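Local coordinates for protein UL37 (Suid herpesvirus 1, PDB 4K70) that serves as an inner tegument protein of the virion, probably helping to control intracellular viral trafficking, and binds calcium ions, at residues Ala76-Leu80 and Trp472-Arg476; Thr210-Phe214 and Ala304-Ala308. All blocks are in the same frame, centred on the assembly; numbering follows the deposited sequence.

Interaction 1 (Ala76-Leu80 and Trp472-Arg476)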
ATOM      1  N   ALA A  76       5.088   9.322  24.122  1.00 26.79           N
ATOM      2  CA  ALA A  76       3.699   9.745  23.918  1.00 31.68           C
ATOM      3  C   ALA A  76       3.278   9.587  22.460  1.00 31.39           C
ATOM      4  O   ALA A  76       2.143   9.232  22.162  1.00 34.06           O
ATOM      5  CB  ALA A  76       3.516  11.198  24.365  1.00 30.15           C
ATOM      6  N   LEU A  77       4.201   9.856  21.548  1.00 25.90           N
ATOM      7  CA  LEU A  77       3.908   9.761  20.125  1.00 27.42           C
ATOM      8  C   LEU A  77       3.851   8.315  19.646  1.00 27.12           C
ATOM      9  O   LEU A  77       3.214   8.017  18.633  1.00 27.53           O
ATOM     10  CB  LEU A  77       4.961  10.526  19.320  1.00 26.99           C
ATOM     11  CG  LEU A  77       4.728  11.972  18.884  1.00 32.05           C
ATOM     12  CD1 LEU A  77       3.633  12.643  19.688  1.00 33.36           C
ATOM     13  CD2 LEU A  77       6.033  12.757  18.976  1.00 27.10           C
ATOM     14  N   TRP A  78       4.502   7.419  20.382  1.00 25.56           N
ATOM     15  CA  TRP A  78       4.719   6.045  19.914  1.00 29.20           C
ATOM     16  C   TRP A  78       3.423   5.272  19.688  1.00 30.29           C
ATOM     17  O   TRP A  78       3.301   4.487  18.740  1.00 25.98           O
ATOM     18  CB  TRP A  78       5.563   5.276  20.926  1.00 25.81           C
ATOM     19  CG  TRP A  78       6.440   4.199  20.337  1.00 27.07           C
ATOM     20  CD1 TRP A  78       6.041   3.089  19.645  1.00 26.38           C
ATOM     21  CD2 TRP A  78       7.874   4.121  20.425  1.00 29.52           C
ATOM     22  NE1 TRP A  78       7.143   2.330  19.286  1.00 30.34           N
ATOM     23  CE2 TRP A  78       8.275   2.942  19.761  1.00 31.14           C
ATOM     24  CE3 TRP A  78       8.855   4.934  21.011  1.00 30.48           C
ATOM     25  CZ2 TRP A  78       9.617   2.561  19.655  1.00 30.50           C
ATOM     26  CZ3 TRP A  78      10.191   4.550  20.907  1.00 28.92           C
ATOM     27  CH2 TRP A  78      10.556   3.374  20.238  1.00 27.63           C
ATOM     28  N   ARG A  79       2.462   5.456  20.585  1.00 30.32           N
ATOM     29  CA  ARG A  79       1.208   4.715  20.483  1.00 27.31           C
ATOM     30  C   ARG A  79       0.087   5.617  19.995  1.00 30.43           C
ATOM     31  O   ARG A  79      -1.068   5.437  20.360  1.00 35.00           O
ATOM     32  CB  ARG A  79       0.851   4.062  21.818  1.00 36.74           C
ATOM     33  CG  ARG A  79       1.733   2.873  22.195  1.00 34.40           C
ATOM     34  CD  ARG A  79       1.732   2.616  23.707  1.00 43.03           C
ATOM     35  NE  ARG A  79       2.430   3.671  24.442  1.00 43.28           N
ATOM     36  CZ  ARG A  79       3.459   3.472  25.266  1.00 47.90           C
ATOM     37  NH1 ARG A  79       3.915   2.244  25.487  1.00 49.17           N
ATOM     38  NH2 ARG A  79       4.032   4.506  25.877  1.00 45.31           N
ATOM     39  N   LEU A  80       0.430   6.572  19.143  1.00 28.69           N
ATOM     40  CA  LEU A  80      -0.523   7.580  18.695  1.00 28.14           C
ATOM     41  C   LEU A  80      -1.496   7.053  17.624  1.00 31.37           C
ATOM     42  O   LEU A  80      -1.088   6.421  16.653  1.00 30.08           O
ATOM     43  CB  LEU A  80       0.242   8.801  18.178  1.00 28.90           C
ATOM     44  CG  LEU A  80      -0.527  10.103  18.006  1.00 33.19           C
ATOM     45  CD1 LEU A  80      -1.022  10.577  19.360  1.00 29.74           C
ATOM     46  CD2 LEU A  80       0.358  11.147  17.345  1.00 30.59           C
ATOM     47  N   TRP A 472       9.105  -4.008  26.718  1.00 46.35           N
ATOM     48  CA  TRP A 472       8.118  -3.384  25.853  1.00 44.83           C
ATOM     49  C   TRP A 472       8.515  -3.464  24.379  1.00 44.63           C
ATOM     50  O   TRP A 472       7.722  -3.861  23.529  1.00 42.55           O
ATOM     51  CB  TRP A 472       7.935  -1.929  26.257  1.00 44.43           C
ATOM     52  CG  TRP A 472       6.925  -1.231  25.434  1.00 45.40           C
ATOM     53  CD1 TRP A 472       5.595  -1.523  25.347  1.00 45.93           C
ATOM     54  CD2 TRP A 472       7.150  -0.110  24.576  1.00 42.05           C
ATOM     55  NE1 TRP A 472       4.977  -0.653  24.480  1.00 44.92           N
ATOM     56  CE2 TRP A 472       5.908   0.224  23.995  1.00 45.88           C
ATOM     57  CE3 TRP A 472       8.278   0.644  24.245  1.00 44.31           C
ATOM     58  CZ2 TRP A 472       5.766   1.282  23.101  1.00 43.05           C
ATOM     59  CZ3 TRP A 472       8.134   1.694  23.363  1.00 42.56           C
ATOM     60  CH2 TRP A 472       6.885   2.002  22.796  1.00 41.68           C
ATOM     61  N   LEU A 473       9.751  -3.084  24.087  1.00 43.88           N
ATOM     62  CA  LEU A 473      10.231  -3.029  22.714  1.00 44.17           C
ATOM     63  C   LEU A 473      10.328  -4.412  22.088  1.00 49.46           C
ATOM     64  O   LEU A 473      10.146  -4.569  20.878  1.00 48.50           O
ATOM     65  CB  LEU A 473      11.600  -2.365  22.664  1.00 43.40           C
ATOM     66  CG  LEU A 473      11.686  -0.892  23.047  1.00 46.70           C
ATOM     67  CD1 LEU A 473      13.144  -0.471  23.146  1.00 40.30           C
ATOM     68  CD2 LEU A 473      10.954  -0.054  22.021  1.00 45.60           C
ATOM     69  N   ALA A 474      10.641  -5.410  22.911  1.00 48.69           N
ATOM     70  CA  ALA A 474      10.756  -6.783  22.437  1.00 44.68           C
ATOM     71  C   ALA A 474       9.379  -7.328  22.086  1.00 48.27           C
ATOM     72  O   ALA A 474       9.207  -8.005  21.075  1.00 43.69           O
ATOM     73  CB  ALA A 474      11.421  -7.649  23.487  1.00 48.02           C
ATOM     74  N   PHE A 475       8.394  -7.014  22.920  1.00 48.99           N
ATOM     75  CA  PHE A 475       7.027  -7.422  22.647  1.00 45.57           C
ATOM     76  C   PHE A 475       6.552  -6.804  21.340  1.00 48.29           C
ATOM     77  O   PHE A 475       5.975  -7.487  20.496  1.00 47.91           O
ATOM     78  CB  PHE A 475       6.107  -7.014  23.788  1.00 46.30           C
ATOM     79  CG  PHE A 475       4.656  -7.181  23.475  1.00 52.13           C
ATOM     80  CD1 PHE A 475       4.089  -8.442  23.407  1.00 52.55           C
ATOM     81  CD2 PHE A 475       3.852  -6.073  23.248  1.00 54.41           C
ATOM     82  CE1 PHE A 475       2.747  -8.598  23.116  1.00 56.12           C
ATOM     83  CE2 PHE A 475       2.514  -6.220  22.957  1.00 52.78           C
ATOM     84  CZ  PHE A 475       1.958  -7.485  22.891  1.00 53.72           C
ATOM     85  N   ARG A 476       6.815  -5.513  21.166  1.00 46.75           N
ATOM     86  CA  ARG A 476       6.416  -4.831  19.941  1.00 45.51           C
ATOM     87  C   ARG A 476       7.113  -5.409  18.708  1.00 44.92           C
ATOM     88  O   ARG A 476       6.472  -5.633  17.683  1.00 45.58           O
ATOM     89  CB  ARG A 476       6.624  -3.314  20.056  1.00 39.74           C
ATOM     90  CG  ARG A 476       5.542  -2.637  20.893  1.00 41.08           C
ATOM     91  CD  ARG A 476       5.602  -1.121  20.838  1.00 36.03           C
ATOM     92  NE  ARG A 476       5.291  -0.568  19.520  1.00 37.09           N
ATOM     93  CZ  ARG A 476       4.102  -0.092  19.169  1.00 34.91           C
ATOM     94  NH1 ARG A 476       3.098  -0.121  20.033  1.00 37.13           N
ATOM     95  NH2 ARG A 476       3.911   0.404  17.949  1.00 30.53           N
TER
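Trp472 drives the rim of its six-membered ring into the face of Trp78, a T-shaped (edge-to-face) stack that joins the last part of helix 63-78, with the residues after it, to helix 464-481 in this all-helical N-terminal half of UL37. Centroids of the Trp78 five-membered ring and the Trp472 six-membered ring lie 4.5 Å apart, with the planes at 69°. Trp472 CH2 does the touching, 3.3 Å from Trp78 CG. The indole reaches that far because CG stands anti to the backbone N (chi1 -179°), carrying the ring across a gap that keeps even the nearest CA atoms, those of Arg79 and Arg476, 10.9 Å apart. Arg79 and Trp472 extend toward each other from opposite directions, with Arg79 NH1 oblique to the indole and 3.2 Å from Trp472 CZ2. Guanidinium and ring planes are 50° apart, which is not a parallel stack, and the nearby Trp472 NE1 is a second donor rather than a partner. The guanidinium instead makes a cation-pi contact with Phe30 and a weak hydrogen bond to Ala33 O.

One residue on, Leu473 crosses Trp78 at about a right angle and sets CD2 3.8 Å from Trp78 CZ2, at the benzo end of the indole; its own side chain also packs on Arg444 and Leu447 of helix 438-458.

A turn after Trp472, Arg476 runs past Trp78 in the opposing direction, its guanidinium steep to the indole. Trp78 NE1 hydrogen-bonds to Asp173 OD2, and Arg476 NE forms a salt bridge with the same oxygen. This common acceptor probably explains why two donors, Trp78 NE1 and Arg476 NE, lie 3.4 Å apart. Arg476 NH2 pairs with Asp175, while Arg476 NH1 comes within 3.9 Å of Arg79 CG.

Interaction 2 (Thr210-Phe214 and Ala304-Ala308)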
ATOM      1  N   THR A 210      -6.352  -2.459 -30.940  1.00 26.16           N
ATOM      2  CA  THR A 210      -5.695  -2.626 -29.651  1.00 26.01           C
ATOM      3  C   THR A 210      -5.934  -1.387 -28.773  1.00 26.57           C
ATOM      4  O   THR A 210      -6.281  -1.496 -27.594  1.00 26.54           O
ATOM      5  CB  THR A 210      -4.179  -2.854 -29.839  1.00 27.58           C
ATOM      6  OG1 THR A 210      -3.957  -4.039 -30.629  1.00 29.36           O
ATOM      7  CG2 THR A 210      -3.484  -3.005 -28.503  1.00 26.46           C
ATOM      8  N   ARG A 211      -5.748  -0.212 -29.365  1.00 25.73           N
ATOM      9  CA  ARG A 211      -5.871   1.046 -28.644  1.00 26.95           C
ATOM     10  C   ARG A 211      -7.290   1.269 -28.188  1.00 27.54           C
ATOM     11  O   ARG A 211      -7.512   1.734 -27.071  1.00 28.36           O
ATOM     12  CB  ARG A 211      -5.393   2.210 -29.515  1.00 25.94           C
ATOM     13  CG  ARG A 211      -3.898   2.152 -29.789  1.00 29.75           C
ATOM     14  CD  ARG A 211      -3.468   3.212 -30.783  1.00 33.43           C
ATOM     15  NE  ARG A 211      -3.551   4.550 -30.211  1.00 33.60           N
ATOM     16  CZ  ARG A 211      -3.250   5.661 -30.875  1.00 37.54           C
ATOM     17  NH1 ARG A 211      -2.845   5.595 -32.139  1.00 35.84           N
ATOM     18  NH2 ARG A 211      -3.345   6.834 -30.274  1.00 39.51           N
ATOM     19  N   ALA A 212      -8.252   0.918 -29.042  1.00 25.77           N
ATOM     20  CA  ALA A 212      -9.666   1.011 -28.681  1.00 24.51           C
ATOM     21  C   ALA A 212     -10.030   0.116 -27.487  1.00 26.86           C
ATOM     22  O   ALA A 212     -10.786   0.524 -26.605  1.00 28.38           O
ATOM     23  CB  ALA A 212     -10.547   0.682 -29.884  1.00 27.56           C
ATOM     24  N   LEU A 213      -9.491  -1.098 -27.459  1.00 24.56           N
ATOM     25  CA  LEU A 213      -9.820  -2.051 -26.398  1.00 22.46           C
ATOM     26  C   LEU A 213      -9.221  -1.582 -25.068  1.00 25.07           C
ATOM     27  O   LEU A 213      -9.877  -1.641 -24.035  1.00 25.57           O
ATOM     28  CB  LEU A 213      -9.345  -3.469 -26.763  1.00 23.78           C
ATOM     29  CG  LEU A 213     -10.139  -4.128 -27.897  1.00 22.76           C
ATOM     30  CD1 LEU A 213      -9.511  -5.460 -28.420  1.00 20.22           C
ATOM     31  CD2 LEU A 213     -11.592  -4.337 -27.450  1.00 21.27           C
ATOM     32  N   PHE A 214      -7.983  -1.090 -25.110  1.00 27.73           N
ATOM     33  CA  PHE A 214      -7.360  -0.509 -23.931  1.00 23.38           C
ATOM     34  C   PHE A 214      -8.200   0.631 -23.349  1.00 26.25           C
ATOM     35  O   PHE A 214      -8.371   0.713 -22.139  1.00 26.72           O
ATOM     36  CB  PHE A 214      -5.928  -0.033 -24.219  1.00 26.93           C
ATOM     37  CG  PHE A 214      -4.883  -1.085 -23.971  1.00 26.83           C
ATOM     38  CD1 PHE A 214      -4.573  -1.479 -22.675  1.00 25.98           C
ATOM     39  CD2 PHE A 214      -4.218  -1.686 -25.032  1.00 23.60           C
ATOM     40  CE1 PHE A 214      -3.616  -2.459 -22.442  1.00 24.30           C
ATOM     41  CE2 PHE A 214      -3.248  -2.656 -24.807  1.00 24.77           C
ATOM     42  CZ  PHE A 214      -2.952  -3.046 -23.508  1.00 26.55           C
ATOM     43  N   ALA A 304      -4.122 -10.393 -25.488  1.00 22.34           N
ATOM     44  CA  ALA A 304      -5.057 -10.631 -24.401  1.00 21.57           C
ATOM     45  C   ALA A 304      -5.985  -9.448 -24.145  1.00 24.87           C
ATOM     46  O   ALA A 304      -7.005  -9.604 -23.459  1.00 22.91           O
ATOM     47  CB  ALA A 304      -4.323 -11.016 -23.130  1.00 19.99           C
ATOM     48  N   VAL A 305      -5.648  -8.272 -24.677  1.00 20.82           N
ATOM     49  CA  VAL A 305      -6.530  -7.115 -24.514  1.00 19.88           C
ATOM     50  C   VAL A 305      -7.854  -7.339 -25.264  1.00 22.75           C
ATOM     51  O   VAL A 305      -8.862  -6.698 -24.964  1.00 21.48           O
ATOM     52  CB  VAL A 305      -5.876  -5.785 -24.961  1.00 23.45           C
ATOM     53  CG1 VAL A 305      -6.032  -5.589 -26.454  1.00 23.52           C
ATOM     54  CG2 VAL A 305      -6.504  -4.615 -24.209  1.00 21.72           C
ATOM     55  N   HIS A 306      -7.838  -8.245 -26.244  1.00 19.95           N
ATOM     56  CA  HIS A 306      -9.069  -8.733 -26.865  1.00 20.66           C
ATOM     57  C   HIS A 306      -9.437  -9.970 -26.052  1.00 20.96           C
ATOM     58  O   HIS A 306      -9.143 -11.093 -26.438  1.00 21.85           O
ATOM     59  CB  HIS A 306      -8.795  -9.082 -28.332  1.00 19.67           C
ATOM     60  CG  HIS A 306      -9.981  -9.628 -29.073  1.00 25.71           C
ATOM     61  ND1 HIS A 306     -11.238  -9.693 -28.528  1.00 25.63           N
ATOM     62  CD2 HIS A 306     -10.083 -10.133 -30.329  1.00 28.35           C
ATOM     63  CE1 HIS A 306     -12.074 -10.218 -29.412  1.00 27.64           C
ATOM     64  NE2 HIS A 306     -11.400 -10.489 -30.511  1.00 28.73           N
ATOM     65  N   VAL A 307     -10.031  -9.755 -24.883  1.00 23.41           N
ATOM     66  CA  VAL A 307     -10.144 -10.829 -23.898  1.00 20.78           C
ATOM     67  C   VAL A 307     -11.135 -11.919 -24.337  1.00 24.69           C
ATOM     68  O   VAL A 307     -10.974 -13.090 -23.991  1.00 27.68           O
ATOM     69  CB  VAL A 307     -10.480 -10.268 -22.494  1.00 23.24           C
ATOM     70  CG1 VAL A 307     -11.951  -9.851 -22.411  1.00 24.02           C
ATOM     71  CG2 VAL A 307     -10.112 -11.276 -21.394  1.00 18.56           C
ATOM     72  N   ALA A 308     -12.140 -11.544 -25.121  1.00 22.60           N
ATOM     73  CA  ALA A 308     -13.090 -12.530 -25.622  1.00 25.50           C
ATOM     74  C   ALA A 308     -12.396 -13.561 -26.521  1.00 25.55           C
ATOM     75  O   ALA A 308     -12.688 -14.751 -26.443  1.00 26.99           O
ATOM     76  CB  ALA A 308     -14.250 -11.856 -26.350  1.00 23.40           C
TER
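Val305 presses one methyl onto the face of Phe214, a CH-pi contact in which CG2 stands 3.7 Å from the ring centroid and only 5° off the ring normal. All six ring carbons are consequently at similar range from that methyl. Two torsions produce this fit: a Val305 chi1 of 84° directs CG1 to Leu213 and Thr210 while CG2 faces the ring, and a Phe214 chi1 of -90° swings the ring toward the valine even though its CB does not point there directly.

The CG1 branch of Val305 meets Leu213 CB at 3.9 Å and, more loosely, Thr210 CG2 at 4.2 Å. The same threonine methyl lies in the plane of the Phe214 ring, at its edge, whereas Thr210 OG1 is hydrogen-bonded to Asp299. Residues 210, 213 and 214 follow the i, i+3, i+4 spacing of one helical face, and helix 208-223 thereby offers a stripe to the short 3-10 segment and turn that lead into helix 307-311, with His306 at the N-cap position. The backbones come close here, the CA atoms of Leu213 and Val305 being 6.3 Å apart, and Leu213 CB sits 3.7 Å from Val305 O.

Leu213 extends beyond the valine to the next residue, where its CD1 branch reaches His306 CB at 3.7 Å and passes equally near the CA of that histidine. Val265 of helix 260-271 also packs against this leucine. The His306 imidazole, approached obliquely by the leucine methyl, is tied at its remote end by a hydrogen bond from NE2 to the carbonyl O of Arg289.

How the interactions relate
Interactions 1 and 2 lie on opposite sides of the chain's centre, their centres 50 Å apart and nearest atoms about 40 Å apart. They share no residue or helix, since one uses helices 63-78 and 464-481 and the other helices 208-223 and 307-311. In sequence interaction 2 is nested within interaction 1: 210-214 and 304-308 both fall in the 391 residues separating 76-80 from 472-476. Interaction 1 thus closes a very long loop, whereas interaction 2 closes a shorter one of 89 residues. Both are buried. The two contacts are consistent with an elongated chain whose opposite ends are each packed by their own set of helices.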